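Local atomic coordinates of HD domain protein (Enterococcus faecalis, PDB entry 4LRL), a protein that probably hydrolyses deoxynucleoside triphosphates, dGTP among them, at a metal-binding HD-domain site and is allosterically activated and inhibited by nucleotides. Residues Y95-R100 and I204-M209; V277-L282 and T327-W332. All blocks are in the same frame, centred on the assembly; numbering follows the deposited sequence.

Contact 1: Y95-R100 and I204-M209; sequences YEITRR and IDADRM. With NI (nickel (II) ion), chain N.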
loop_
_atom_site.group_PDB
_atom_site.type_symbol
_atom_site.label_atom_id
_atom_site.label_comp_id
_atom_site.label_asym_id
_atom_site.label_seq_id
_atom_site.Cartn_x
_atom_site.Cartn_y
_atom_site.Cartn_z
ATOM N N TYR C 95 -11.551 11.308 17.208
ATOM C CA TYR C 95 -12.483 10.589 18.076
ATOM C C TYR C 95 -12.218 9.083 18.028
ATOM O O TYR C 95 -12.156 8.422 19.062
ATOM C CB TYR C 95 -13.945 10.884 17.704
ATOM C CG TYR C 95 -14.874 9.749 18.110
ATOM C CD1 TYR C 95 -15.329 9.636 19.422
ATOM C CD2 TYR C 95 -15.251 8.759 17.192
ATOM C CE1 TYR C 95 -16.156 8.582 19.811
ATOM C CE2 TYR C 95 -16.076 7.691 17.578
ATOM C CZ TYR C 95 -16.526 7.621 18.889
ATOM O OH TYR C 95 -17.343 6.595 19.291
ATOM N N GLU C 96 -12.063 8.545 16.821
ATOM C CA GLU C 96 -11.840 7.113 16.652
ATOM C C GLU C 96 -10.554 6.594 17.309
ATOM O O GLU C 96 -10.580 5.566 17.990
ATOM C CB GLU C 96 -11.885 6.707 15.171
ATOM C CG GLU C 96 -11.629 5.207 14.933
ATOM C CD GLU C 96 -12.671 4.278 15.569
ATOM O OE1 GLU C 96 -12.428 3.050 15.573
ATOM O OE2 GLU C 96 -13.737 4.745 16.043
ATOM N N ILE C 97 -9.444 7.294 17.089
ATOM C CA ILE C 97 -8.160 6.913 17.682
ATOM C C ILE C 97 -8.272 6.924 19.213
ATOM O O ILE C 97 -7.802 6.006 19.876
ATOM C CB ILE C 97 -7.013 7.842 17.211
ATOM C CG1 ILE C 97 -6.794 7.700 15.684
ATOM C CG2 ILE C 97 -5.733 7.587 18.021
ATOM C CD1 ILE C 97 -5.612 8.513 15.127
ATOM N N THR C 98 -8.927 7.955 19.744
ATOM C CA THR C 98 -9.143 8.138 21.180
ATOM C C THR C 98 -9.989 6.993 21.741
ATOM O O THR C 98 -9.715 6.485 22.835
ATOM C CB THR C 98 -9.837 9.494 21.457
ATOM O OG1 THR C 98 -8.996 10.558 21.004
ATOM C CG2 THR C 98 -10.089 9.695 22.926
ATOM N N ARG C 99 -11.004 6.582 20.980
ATOM C CA ARG C 99 -11.847 5.462 21.388
ATOM C C ARG C 99 -11.022 4.178 21.451
ATOM O O ARG C 99 -11.155 3.389 22.384
ATOM C CB ARG C 99 -13.046 5.305 20.455
ATOM C CG ARG C 99 -14.024 4.225 20.880
ATOM C CD ARG C 99 -14.917 3.795 19.726
ATOM N NE ARG C 99 -14.207 3.092 18.660
ATOM C CZ ARG C 99 -13.773 1.827 18.712
ATOM N NH1 ARG C 99 -13.962 1.077 19.798
ATOM N NH2 ARG C 99 -13.143 1.301 17.657
ATOM N N ARG C 100 -10.144 3.981 20.472
ATOM C CA ARG C 100 -9.308 2.778 20.463
ATOM C C ARG C 100 -8.371 2.754 21.663
ATOM O O ARG C 100 -8.179 1.697 22.270
ATOM C CB ARG C 100 -8.555 2.638 19.141
ATOM C CG ARG C 100 -9.493 2.311 17.988
ATOM C CD ARG C 100 -8.819 2.307 16.641
ATOM N NE ARG C 100 -9.832 2.276 15.581
ATOM C CZ ARG C 100 -9.594 2.096 14.280
ATOM N NH1 ARG C 100 -10.608 2.093 13.424
ATOM N NH2 ARG C 100 -8.354 1.914 13.831
ATOM N N ILE C 204 2.463 13.570 21.365
ATOM C CA ILE C 204 2.095 12.345 20.657
ATOM C C ILE C 204 0.670 11.960 21.047
ATOM O O ILE C 204 0.447 11.106 21.899
ATOM C CB ILE C 204 3.130 11.204 20.948
ATOM C CG1 ILE C 204 2.769 9.902 20.211
ATOM C CG2 ILE C 204 3.314 11.005 22.461
ATOM C CD1 ILE C 204 3.917 8.903 20.148
ATOM N N ASP C 205 -0.298 12.622 20.439
ATOM C CA ASP C 205 -1.690 12.502 20.850
ATOM C C ASP C 205 -2.580 12.083 19.668
ATOM O O ASP C 205 -2.109 12.001 18.524
ATOM C CB ASP C 205 -2.159 13.842 21.417
ATOM C CG ASP C 205 -1.971 14.986 20.432
ATOM O OD1 ASP C 205 -1.305 15.973 20.788
ATOM O OD2 ASP C 205 -2.460 14.883 19.281
ATOM N N ALA C 206 -3.863 11.856 19.952
ATOM C CA ALA C 206 -4.819 11.380 18.963
ATOM C C ALA C 206 -5.005 12.373 17.811
ATOM O O ALA C 206 -5.323 11.981 16.684
ATOM C CB ALA C 206 -6.143 11.081 19.626
ATOM N N ASP C 207 -4.775 13.651 18.112
ATOM C CA ASP C 207 -4.927 14.749 17.157
ATOM C C ASP C 207 -3.796 14.693 16.125
ATOM O O ASP C 207 -4.036 14.585 14.921
ATOM C CB ASP C 207 -4.942 16.087 17.936
ATOM C CG ASP C 207 -5.175 17.310 17.051
ATOM O OD1 ASP C 207 -5.040 18.435 17.562
ATOM O OD2 ASP C 207 -5.495 17.179 15.860
ATOM N N ARG C 208 -2.563 14.753 16.606
ATOM C CA ARG C 208 -1.392 14.623 15.746
ATOM C C ARG C 208 -1.400 13.304 14.969
ATOM O O ARG C 208 -1.126 13.287 13.761
ATOM C CB ARG C 208 -0.106 14.752 16.566
ATOM C CG ARG C 208 0.010 16.057 17.350
ATOM C CD ARG C 208 1.217 15.976 18.221
ATOM N NE ARG C 208 1.432 17.106 19.124
ATOM C CZ ARG C 208 2.035 18.241 18.781
ATOM N NH1 ARG C 208 2.231 19.188 19.694
ATOM N NH2 ARG C 208 2.452 18.427 17.531
ATOM N N MET C 209 -1.742 12.210 15.647
ATOM C CA MET C 209 -1.724 10.895 15.002
ATOM C C MET C 209 -2.706 10.826 13.825
ATOM O O MET C 209 -2.365 10.325 12.760
ATOM C CB MET C 209 -1.952 9.765 16.015
ATOM C CG MET C 209 -0.778 9.585 16.990
ATOM S SD MET C 209 -0.774 7.997 17.847
ATOM C CE MET C 209 -1.800 8.343 19.271
HETATM NI NI NI N . -7.031 18.414 15.078
HETATM O O HOH W 1 -5.899 20.137 15.660
HETATM O O HOH W 2 -6.018 19.433 13.135
#

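Contact 2: V277-L282 and T327-W332; sequences VILDHL and TYFTQW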
loop_
_atom_site.group_PDB
_atom_site.type_symbol
_atom_site.label_atom_id
_atom_site.label_comp_id
_atom_site.label_asym_id
_atom_site.label_seq_id
_atom_site.Cartn_x
_atom_site.Cartn_y
_atom_site.Cartn_z
ATOM N N VAL C 277 -0.212 33.479 1.077
ATOM C CA VAL C 277 0.155 34.889 1.026
ATOM C C VAL C 277 -0.855 35.687 0.199
ATOM O O VAL C 277 -1.253 36.773 0.605
ATOM C CB VAL C 277 1.621 35.118 0.519
ATOM C CG1 VAL C 277 1.860 36.583 0.199
ATOM C CG2 VAL C 277 2.637 34.658 1.565
ATOM N N ILE C 278 -1.287 35.141 -0.939
ATOM C CA ILE C 278 -2.281 35.811 -1.776
ATOM C C ILE C 278 -3.632 35.922 -1.066
ATOM O O ILE C 278 -4.256 36.984 -1.070
ATOM C CB ILE C 278 -2.409 35.132 -3.156
ATOM C CG1 ILE C 278 -1.314 35.665 -4.076
ATOM C CG2 ILE C 278 -3.794 35.389 -3.792
ATOM C CD1 ILE C 278 -0.827 34.649 -5.034
ATOM N N LEU C 279 -4.067 34.834 -0.444
ATOM C CA LEU C 279 -5.275 34.851 0.363
ATOM C C LEU C 279 -5.186 35.904 1.488
ATOM O O LEU C 279 -6.143 36.645 1.725
ATOM C CB LEU C 279 -5.534 33.465 0.951
ATOM C CG LEU C 279 -6.684 33.266 1.943
ATOM C CD1 LEU C 279 -8.039 33.515 1.282
ATOM C CD2 LEU C 279 -6.621 31.851 2.505
ATOM N N ASP C 280 -4.040 35.962 2.162
ATOM C CA ASP C 280 -3.845 36.879 3.284
ATOM C C ASP C 280 -4.055 38.312 2.815
ATOM O O ASP C 280 -4.826 39.068 3.407
ATOM C CB ASP C 280 -2.449 36.686 3.904
ATOM C CG ASP C 280 -2.176 37.632 5.075
ATOM O OD1 ASP C 280 -2.191 37.172 6.229
ATOM O OD2 ASP C 280 -1.938 38.839 4.858
ATOM N N HIS C 281 -3.382 38.665 1.729
ATOM C CA HIS C 281 -3.393 40.028 1.229
ATOM C C HIS C 281 -4.730 40.394 0.599
ATOM O O HIS C 281 -5.177 41.544 0.684
ATOM C CB HIS C 281 -2.252 40.213 0.243
ATOM C CG HIS C 281 -0.899 40.182 0.880
ATOM N ND1 HIS C 281 0.267 40.175 0.147
ATOM C CD2 HIS C 281 -0.527 40.163 2.186
ATOM C CE1 HIS C 281 1.300 40.174 0.974
ATOM N NE2 HIS C 281 0.846 40.164 2.216
ATOM N N LEU C 282 -5.362 39.401 -0.026
ATOM C CA LEU C 282 -6.710 39.529 -0.568
ATOM C C LEU C 282 -7.723 39.905 0.508
ATOM O O LEU C 282 -8.514 40.821 0.327
ATOM C CB LEU C 282 -7.122 38.217 -1.240
ATOM C CG LEU C 282 -8.567 38.012 -1.698
ATOM C CD1 LEU C 282 -8.943 39.043 -2.734
ATOM C CD2 LEU C 282 -8.744 36.575 -2.234
ATOM N N THR C 327 -17.033 32.258 -2.829
ATOM C CA THR C 327 -18.173 32.927 -3.449
ATOM C C THR C 327 -17.959 34.448 -3.524
ATOM O O THR C 327 -18.165 35.066 -4.571
ATOM C CB THR C 327 -19.485 32.582 -2.725
ATOM O OG1 THR C 327 -19.700 31.163 -2.785
ATOM C CG2 THR C 327 -20.681 33.307 -3.371
ATOM N N TYR C 328 -17.513 35.037 -2.421
ATOM C CA TYR C 328 -17.237 36.462 -2.400
ATOM C C TYR C 328 -16.057 36.819 -3.306
ATOM O O TYR C 328 -16.117 37.833 -4.015
ATOM C CB TYR C 328 -17.039 36.983 -0.969
ATOM C CG TYR C 328 -18.264 36.884 -0.073
ATOM C CD1 TYR C 328 -18.129 36.868 1.319
ATOM C CD2 TYR C 328 -19.553 36.800 -0.607
ATOM C CE1 TYR C 328 -19.246 36.780 2.155
ATOM C CE2 TYR C 328 -20.678 36.705 0.224
ATOM C CZ TYR C 328 -20.511 36.697 1.601
ATOM O OH TYR C 328 -21.607 36.611 2.431
ATOM N N PHE C 329 -15.018 35.978 -3.322
ATOM C CA PHE C 329 -13.858 36.210 -4.209
ATOM C C PHE C 329 -14.246 36.272 -5.700
ATOM O O PHE C 329 -13.710 37.088 -6.450
ATOM C CB PHE C 329 -12.766 35.151 -4.017
ATOM C CG PHE C 329 -12.240 35.045 -2.609
ATOM C CD1 PHE C 329 -11.598 33.887 -2.194
ATOM C CD2 PHE C 329 -12.400 36.088 -1.694
ATOM C CE1 PHE C 329 -11.111 33.771 -0.899
ATOM C CE2 PHE C 329 -11.924 35.976 -0.406
ATOM C CZ PHE C 329 -11.271 34.812 -0.005
ATOM N N THR C 330 -15.172 35.413 -6.114
ATOM C CA THR C 330 -15.707 35.446 -7.472
ATOM C C THR C 330 -16.370 36.791 -7.812
ATOM O O THR C 330 -16.097 37.354 -8.869
ATOM C CB THR C 330 -16.654 34.255 -7.735
ATOM O OG1 THR C 330 -15.917 33.037 -7.570
ATOM C CG2 THR C 330 -17.249 34.303 -9.146
ATOM N N GLN C 331 -17.210 37.314 -6.915
ATOM C CA GLN C 331 -17.793 38.647 -7.125
ATOM C C GLN C 331 -16.687 39.692 -7.168
ATOM O O GLN C 331 -16.709 40.580 -8.014
ATOM C CB GLN C 331 -18.767 39.045 -6.017
ATOM C CG GLN C 331 -19.911 38.085 -5.696
ATOM C CD GLN C 331 -20.392 38.280 -4.257
ATOM O OE1 GLN C 331 -19.884 39.151 -3.536
ATOM N NE2 GLN C 331 -21.357 37.468 -3.828
ATOM N N TRP C 332 -15.716 39.574 -6.262
ATOM C CA TRP C 332 -14.639 40.574 -6.131
ATOM C C TRP C 332 -13.769 40.721 -7.373
ATOM O O TRP C 332 -13.161 41.771 -7.586
ATOM C CB TRP C 332 -13.749 40.311 -4.907
ATOM C CG TRP C 332 -14.460 40.423 -3.586
ATOM C CD1 TRP C 332 -15.734 40.865 -3.370
ATOM C CD2 TRP C 332 -13.920 40.121 -2.294
ATOM N NE1 TRP C 332 -16.026 40.836 -2.031
ATOM C CE2 TRP C 332 -14.931 40.388 -1.345
ATOM C CE3 TRP C 332 -12.675 39.658 -1.844
ATOM C CZ2 TRP C 332 -14.742 40.198 0.030
ATOM C CZ3 TRP C 332 -12.487 39.468 -0.472
ATOM C CH2 TRP C 332 -13.516 39.735 0.444
#

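Contact 1: Y95-R100 and I204-M209
In the HD domain, the helix that carries the last metal ligand of the H...HD...D motif is packed against the helix that carries the first, and I97 against A206 and M209 makes most of the contact. The CA atoms of I97 and A206 are 5.7 Å apart, a close approach of helix 206-219 to helix 87-108 that is consistent with the small side chain of A206. The two branches of I97 divide the work. I97 CG2, anti to the backbone N (chi1 of CG1 -64°), rests on A206 CB at 3.9 Å, while the extended CG1 arm carries I97 CD1 past the A206 carbonyl to M209 CB at 4.0 Å. On the next residue, T98 OG1 touches A206 CB at 3.2 Å; the polar partner of this hydroxyl is V94 O in its own helix.

D205 caps the second helix. Its OD2 accepts a nearly straight bond from R208 N (168°) and a weak one from D207 N, which fixes the first turn just where A206 faces I97. D207 leaves that turn on the side away from I97, and its OD2 binds nickel together with H90, H134 and D135. The other carboxylate oxygen, D207 OD1, accepts a hydrogen bond of 2.7 Å from a water that is itself bound to the metal.

Contact 2: V277-L282 and T327-W332
L282 reaches F329 and W332 with one methyl each, and the difference between those two approaches defines the contact. Its CG stands anti to the backbone N (chi1 171°), which carries the fork out toward helix 322-332. L282 CD2 then sits over the middle of the F329 ring, 3.6 Å from the centroid and only 5° off the ring normal, a CH-pi contact in which all six ring carbons lie at similar distances from the methyl. The second branch meets W332 differently: L282 CD1 comes to the indole at its edge, near the ring plane, with W332 CE3 3.9 Å away.

One turn earlier, L279 repeats the leucine conformation of L282, but its CB does not point straight at helix 322-332, and it is the end of the side chain that comes nearer. L279 CD1 lies 3.7 Å from F329 CZ, at the outer end of the ring, and the two side chains cross at about a right angle.

Both segments belong to the HD-associated region. The axes of segments 277-282 and 327-332 come within 13.0 Å, at 73° between their N-to-C directions; the helices are thus well separated, and the F329 and W332 rings reach into the gap. F329 and W332, three residues apart on one helical face, share a first torsion near -60°, with CG beside the backbone N.

Helix 338-348 adds to the apolar surroundings, L340 touching both L282 and W332 and F347 touching L279. Helix 322-332 also faces the second subunit, where T327 packs on G323 and Y328 on Q331 of that subunit. The polar corner of the indole is satisfied as well, since W332 NE1 donates to L299 O.

In the fold
Contact 1 and contact 2 lie on opposite sides of the chain's centre, their own centres about 34 Å apart and their nearest atoms about 20 Å apart, so neither touches the other. They follow in series along the chain, the first in the HD domain and the second in the HD-associated region. Contact 1 includes a nickel ligand directly, and the side chain of I97 is about 8 Å from that of H90, another ligand. Contact 2 contributes no metal ligand, and the side chain of L279 is about 8 Å from that of H143, a dATP-binding residue in another structure, though dATP is not bound to this chain. Contact 1 packs closely beside the metal; contact 2 packs through rings.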